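Local coordinates for protein hemolysin (Streptococcus suis, PDB 3HVN) that probably lyses host cells by binding cholesterol-containing membranes and inserting into them as an oligomeric pore, at residues A[132-144]-A[159-171]. The protein carries 1 engineered substitution. Numbering follows the deposited sequence.
Sequences LNLPGLANGDSHT and NNLLSKWNNTYAG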
loop_
_atom_site.group_PDB
_atom_site.type_symbol
_atom_site.label_atom_id
_atom_site.label_comp_id
_atom_site.label_asym_id
_atom_site.label_seq_id
_atom_site.Cartn_x
_atom_site.Cartn_y
_atom_site.Cartn_z
ATOM N N LEU A 132 -29.003 -14.645 -2.549
ATOM C CA LEU A 132 -27.772 -14.671 -3.329
ATOM C C LEU A 132 -27.587 -13.389 -4.135
ATOM O O LEU A 132 -28.231 -13.192 -5.165
ATOM C CB LEU A 132 -27.755 -15.883 -4.261
ATOM C CG LEU A 132 -26.537 -16.011 -5.178
ATOM C CD1 LEU A 132 -25.250 -15.910 -4.376
ATOM C CD2 LEU A 132 -26.585 -17.314 -5.961
ATOM N N ASN A 133 -26.702 -12.520 -3.655
ATOM C CA ASN A 133 -26.404 -11.268 -4.340
ATOM C C ASN A 133 -25.236 -11.414 -5.309
ATOM O O ASN A 133 -24.223 -12.030 -4.985
ATOM C CB ASN A 133 -26.104 -10.165 -3.323
ATOM C CG ASN A 133 -25.652 -8.873 -3.978
ATOM O OD1 ASN A 133 -26.019 -8.577 -5.116
ATOM N ND2 ASN A 133 -24.854 -8.094 -3.258
ATOM N N LEU A 134 -25.384 -10.846 -6.501
ATOM C CA LEU A 134 -24.315 -10.863 -7.492
ATOM C C LEU A 134 -23.862 -9.440 -7.812
ATOM O O LEU A 134 -24.635 -8.493 -7.661
ATOM C CB LEU A 134 -24.762 -11.595 -8.761
ATOM C CG LEU A 134 -24.901 -13.116 -8.644
ATOM C CD1 LEU A 134 -26.172 -13.499 -7.898
ATOM C CD2 LEU A 134 -24.856 -13.779 -10.014
ATOM N N PRO A 135 -22.604 -9.287 -8.253
ATOM C CA PRO A 135 -21.982 -7.985 -8.516
ATOM C C PRO A 135 -22.899 -7.022 -9.264
ATOM O O PRO A 135 -23.341 -6.028 -8.688
ATOM C CB PRO A 135 -20.766 -8.353 -9.386
ATOM C CG PRO A 135 -21.002 -9.795 -9.801
ATOM C CD PRO A 135 -21.691 -10.378 -8.620
ATOM N N GLY A 136 -23.177 -7.313 -10.530
ATOM C CA GLY A 136 -24.015 -6.446 -11.338
ATOM C C GLY A 136 -25.008 -7.210 -12.190
ATOM O O GLY A 136 -25.138 -6.951 -13.387
ATOM N N LEU A 137 -25.711 -8.154 -11.574
ATOM C CA LEU A 137 -26.706 -8.950 -12.284
ATOM C C LEU A 137 -28.101 -8.345 -12.170
ATOM O O LEU A 137 -29.058 -9.034 -11.816
ATOM C CB LEU A 137 -26.713 -10.392 -11.773
ATOM C CG LEU A 137 -25.685 -11.340 -12.395
ATOM C CD1 LEU A 137 -25.960 -11.523 -13.878
ATOM C CD2 LEU A 137 -24.265 -10.840 -12.169
ATOM N N ALA A 138 -28.205 -7.055 -12.477
ATOM C CA ALA A 138 -29.481 -6.348 -12.440
ATOM C C ALA A 138 -30.292 -6.727 -11.204
ATOM O O ALA A 138 -29.840 -6.539 -10.074
ATOM C CB ALA A 138 -30.276 -6.618 -13.712
ATOM N N ASN A 139 -31.489 -7.264 -11.425
ATOM C CA ASN A 139 -32.351 -7.691 -10.329
ATOM C C ASN A 139 -32.396 -9.211 -10.199
ATOM O O ASN A 139 -33.378 -9.848 -10.579
ATOM C CB ASN A 139 -33.766 -7.135 -10.507
ATOM C CG ASN A 139 -33.792 -5.621 -10.567
ATOM O OD1 ASN A 139 -32.759 -4.966 -10.431
ATOM N ND2 ASN A 139 -34.977 -5.055 -10.773
ATOM N N GLY A 140 -31.324 -9.789 -9.670
ATOM C CA GLY A 140 -31.280 -11.218 -9.425
ATOM C C GLY A 140 -31.737 -11.524 -8.013
ATOM O O GLY A 140 -32.902 -11.850 -7.783
ATOM N N ASP A 141 -30.810 -11.414 -7.067
ATOM C CA ASP A 141 -31.118 -11.559 -5.649
ATOM C C ASP A 141 -32.040 -12.745 -5.374
ATOM O O ASP A 141 -33.106 -12.588 -4.780
ATOM C CB ASP A 141 -31.746 -10.268 -5.117
ATOM C CG ASP A 141 -31.792 -10.221 -3.602
ATOM O OD1 ASP A 141 -31.019 -10.958 -2.955
ATOM O OD2 ASP A 141 -32.601 -9.441 -3.058
ATOM N N SER A 142 -31.626 -13.931 -5.808
ATOM C CA SER A 142 -32.413 -15.140 -5.588
ATOM C C SER A 142 -32.561 -15.429 -4.099
ATOM O O SER A 142 -31.589 -15.361 -3.347
ATOM C CB SER A 142 -31.771 -16.334 -6.297
ATOM O OG SER A 142 -32.560 -17.502 -6.143
ATOM N N HIS A 143 -33.779 -15.752 -3.676
ATOM C CA HIS A 143 -34.056 -16.005 -2.266
ATOM C C HIS A 143 -34.370 -17.476 -2.008
ATOM O O HIS A 143 -34.937 -18.158 -2.862
ATOM C CB HIS A 143 -35.223 -15.139 -1.787
ATOM C CG HIS A 143 -35.103 -13.697 -2.169
ATOM N ND1 HIS A 143 -34.355 -12.793 -1.445
ATOM C CD2 HIS A 143 -35.641 -13.000 -3.197
ATOM C CE1 HIS A 143 -34.435 -11.603 -2.012
ATOM N NE2 HIS A 143 -35.210 -11.701 -3.078
ATOM N N THR A 144 -34.000 -17.956 -0.824
ATOM C CA THR A 144 -34.295 -19.330 -0.427
ATOM C C THR A 144 -34.456 -19.462 1.085
ATOM O O THR A 144 -33.786 -18.775 1.856
ATOM C CB THR A 144 -33.209 -20.312 -0.906
ATOM O OG1 THR A 144 -31.931 -19.664 -0.882
ATOM C CG2 THR A 144 -33.504 -20.786 -2.320
ATOM N N ASN A 159 -26.292 -24.209 -2.853
ATOM C CA ASN A 159 -26.191 -25.161 -3.952
ATOM C C ASN A 159 -27.356 -25.048 -4.927
ATOM O O ASN A 159 -27.150 -24.960 -6.137
ATOM C CB ASN A 159 -26.078 -26.594 -3.428
ATOM C CG ASN A 159 -24.672 -26.944 -2.981
ATOM O OD1 ASN A 159 -23.779 -26.097 -2.983
ATOM N ND2 ASN A 159 -24.468 -28.198 -2.596
ATOM N N ASN A 160 -28.578 -25.053 -4.404
ATOM C CA ASN A 160 -29.751 -24.906 -5.258
ATOM C C ASN A 160 -29.789 -23.525 -5.904
ATOM O O ASN A 160 -30.262 -23.366 -7.032
ATOM C CB ASN A 160 -31.048 -25.207 -4.496
ATOM C CG ASN A 160 -31.339 -24.201 -3.399
ATOM O OD1 ASN A 160 -31.354 -22.992 -3.632
ATOM N ND2 ASN A 160 -31.595 -24.699 -2.196
ATOM N N LEU A 161 -29.273 -22.529 -5.189
ATOM C CA LEU A 161 -29.156 -21.186 -5.742
ATOM C C LEU A 161 -28.197 -21.183 -6.929
ATOM O O LEU A 161 -28.610 -21.005 -8.078
ATOM C CB LEU A 161 -28.675 -20.202 -4.674
ATOM C CG LEU A 161 -29.650 -19.906 -3.536
ATOM C CD1 LEU A 161 -29.002 -19.012 -2.490
ATOM C CD2 LEU A 161 -30.920 -19.269 -4.077
ATOM N N LEU A 162 -26.915 -21.391 -6.640
ATOM C CA LEU A 162 -25.884 -21.419 -7.672
ATOM C C LEU A 162 -26.251 -22.358 -8.815
ATOM O O LEU A 162 -25.931 -22.092 -9.972
ATOM C CB LEU A 162 -24.538 -21.830 -7.071
ATOM C CG LEU A 162 -23.892 -20.844 -6.095
ATOM C CD1 LEU A 162 -22.643 -21.448 -5.471
ATOM C CD2 LEU A 162 -23.567 -19.533 -6.794
ATOM N N SER A 163 -26.921 -23.457 -8.486
ATOM C CA SER A 163 -27.349 -24.418 -9.494
ATOM C C SER A 163 -28.465 -23.828 -10.347
ATOM O O SER A 163 -28.463 -23.969 -11.570
ATOM C CB SER A 163 -27.815 -25.722 -8.842
ATOM O OG SER A 163 -29.045 -25.543 -8.163
ATOM N N LYS A 164 -29.416 -23.164 -9.697
ATOM C CA LYS A 164 -30.496 -22.498 -10.413
ATOM C C LYS A 164 -29.943 -21.366 -11.272
ATOM O O LYS A 164 -30.544 -20.987 -12.279
ATOM C CB LYS A 164 -31.546 -21.960 -9.439
ATOM C CG LYS A 164 -32.742 -21.314 -10.122
ATOM C CD LYS A 164 -33.756 -20.803 -9.112
ATOM C CE LYS A 164 -34.946 -20.163 -9.807
ATOM N NZ LYS A 164 -35.952 -19.652 -8.835
ATOM N N TRP A 165 -28.796 -20.829 -10.869
ATOM C CA TRP A 165 -28.151 -19.757 -11.622
ATOM C C TRP A 165 -27.371 -20.287 -12.824
ATOM O O TRP A 165 -27.548 -19.813 -13.944
ATOM C CB TRP A 165 -27.235 -18.934 -10.713
ATOM C CG TRP A 165 -27.977 -17.995 -9.812
ATOM C CD1 TRP A 165 -28.514 -18.283 -8.591
ATOM C CD2 TRP A 165 -28.264 -16.614 -10.059
ATOM N NE1 TRP A 165 -29.119 -17.168 -8.063
ATOM C CE2 TRP A 165 -28.979 -16.129 -8.946
ATOM C CE3 TRP A 165 -27.988 -15.740 -11.115
ATOM C CZ2 TRP A 165 -29.420 -14.811 -8.858
ATOM C CZ3 TRP A 165 -28.426 -14.431 -11.025
ATOM C CH2 TRP A 165 -29.134 -13.980 -9.905
ATOM N N ASN A 166 -26.509 -21.270 -12.584
ATOM C CA ASN A 166 -25.685 -21.841 -13.645
ATOM C C ASN A 166 -26.481 -22.719 -14.606
ATOM O O ASN A 166 -26.077 -22.926 -15.750
ATOM C CB ASN A 166 -24.526 -22.644 -13.049
ATOM C CG ASN A 166 -23.561 -21.780 -12.263
ATOM O OD1 ASN A 166 -23.665 -20.553 -12.264
ATOM N ND2 ASN A 166 -22.612 -22.416 -11.586
ATOM N N ASN A 167 -27.613 -23.230 -14.134
ATOM C CA ASN A 167 -28.444 -24.127 -14.929
ATOM C C ASN A 167 -28.834 -23.540 -16.284
ATOM O O ASN A 167 -28.925 -24.262 -17.278
ATOM C CB ASN A 167 -29.701 -24.522 -14.149
ATOM C CG ASN A 167 -30.532 -25.565 -14.870
ATOM O OD1 ASN A 167 -30.040 -26.266 -15.756
ATOM N ND2 ASN A 167 -31.800 -25.676 -14.492
ATOM N N THR A 168 -29.061 -22.232 -16.320
ATOM C CA THR A 168 -29.480 -21.566 -17.548
ATOM C C THR A 168 -28.613 -20.353 -17.873
ATOM O O THR A 168 -28.146 -20.197 -19.001
ATOM C CB THR A 168 -30.956 -21.126 -17.476
ATOM O OG1 THR A 168 -31.797 -22.281 -17.370
ATOM C CG2 THR A 168 -31.339 -20.338 -18.719
ATOM N N TYR A 169 -28.401 -19.496 -16.879
ATOM C CA TYR A 169 -27.617 -18.279 -17.070
ATOM C C TYR A 169 -26.193 -18.580 -17.529
ATOM O O TYR A 169 -25.547 -19.497 -17.023
ATOM C CB TYR A 169 -27.593 -17.447 -15.787
ATOM C CG TYR A 169 -26.598 -16.308 -15.812
ATOM C CD1 TYR A 169 -26.701 -15.293 -16.753
ATOM C CD2 TYR A 169 -25.564 -16.243 -14.890
ATOM C CE1 TYR A 169 -25.797 -14.248 -16.780
ATOM C CE2 TYR A 169 -24.655 -15.201 -14.908
ATOM C CZ TYR A 169 -24.776 -14.207 -15.855
ATOM O OH TYR A 169 -23.874 -13.169 -15.879
ATOM N N ALA A 170 -25.714 -17.799 -18.491
ATOM C CA ALA A 170 -24.360 -17.957 -19.007
ATOM C C ALA A 170 -23.346 -17.307 -18.073
ATOM O O ALA A 170 -22.737 -16.294 -18.412
ATOM C CB ALA A 170 -24.253 -17.365 -20.403
ATOM N N GLY A 171 -23.172 -17.898 -16.894
ATOM C CA GLY A 171 -22.243 -17.375 -15.911
ATOM C C GLY A 171 -21.509 -18.469 -15.161
ATOM O O GLY A 171 -21.242 -18.342 -13.966
#
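Trp165, from helix 151-166, meets the beta-hairpin formed by strands 128-133 and 142-146 and their loop through one face and an edge of its indole. Leu134 lays CD1 over one face of the six-membered ring, a CH-pi contact 3.7 Å from the centroid and 18° off the ring normal. Along the edge lie Ser142 CB and the CA of Gly140, the latter 3.5 Å from Trp165 CH2; with no side chain, Gly140 lets the indole come right up to the backbone. Leu132 CD2 lies obliquely against the NE1 and CD1 side, 3.3 Å from Trp165 NE1.

The remaining contacts are mostly apolar. Leu132, whose chi1 of 178° turns CG away from the backbone N, also sets CD2 against Leu161 CB and Leu162 CD2, 3.8 Å from each. Leu161 slides past Thr144; small Ser142 and Thr144 let Leu161 CD2 lie close against the strand. Further along, Leu137 CD1 reaches Tyr169 CZ at 3.5 Å.

No hydrogen bond crosses the interface, so shape and apolar burial hold it. Thr144 OG1 makes a weak hydrogen bond to Leu130 O on the neighbouring strand, while Tyr232 of strand 221-236 backs Leu132 and Leu162. The arrangement is a helix packed on a beta-hairpin at the margin of the large antiparallel sheet of a cholesterol-dependent cytolysin.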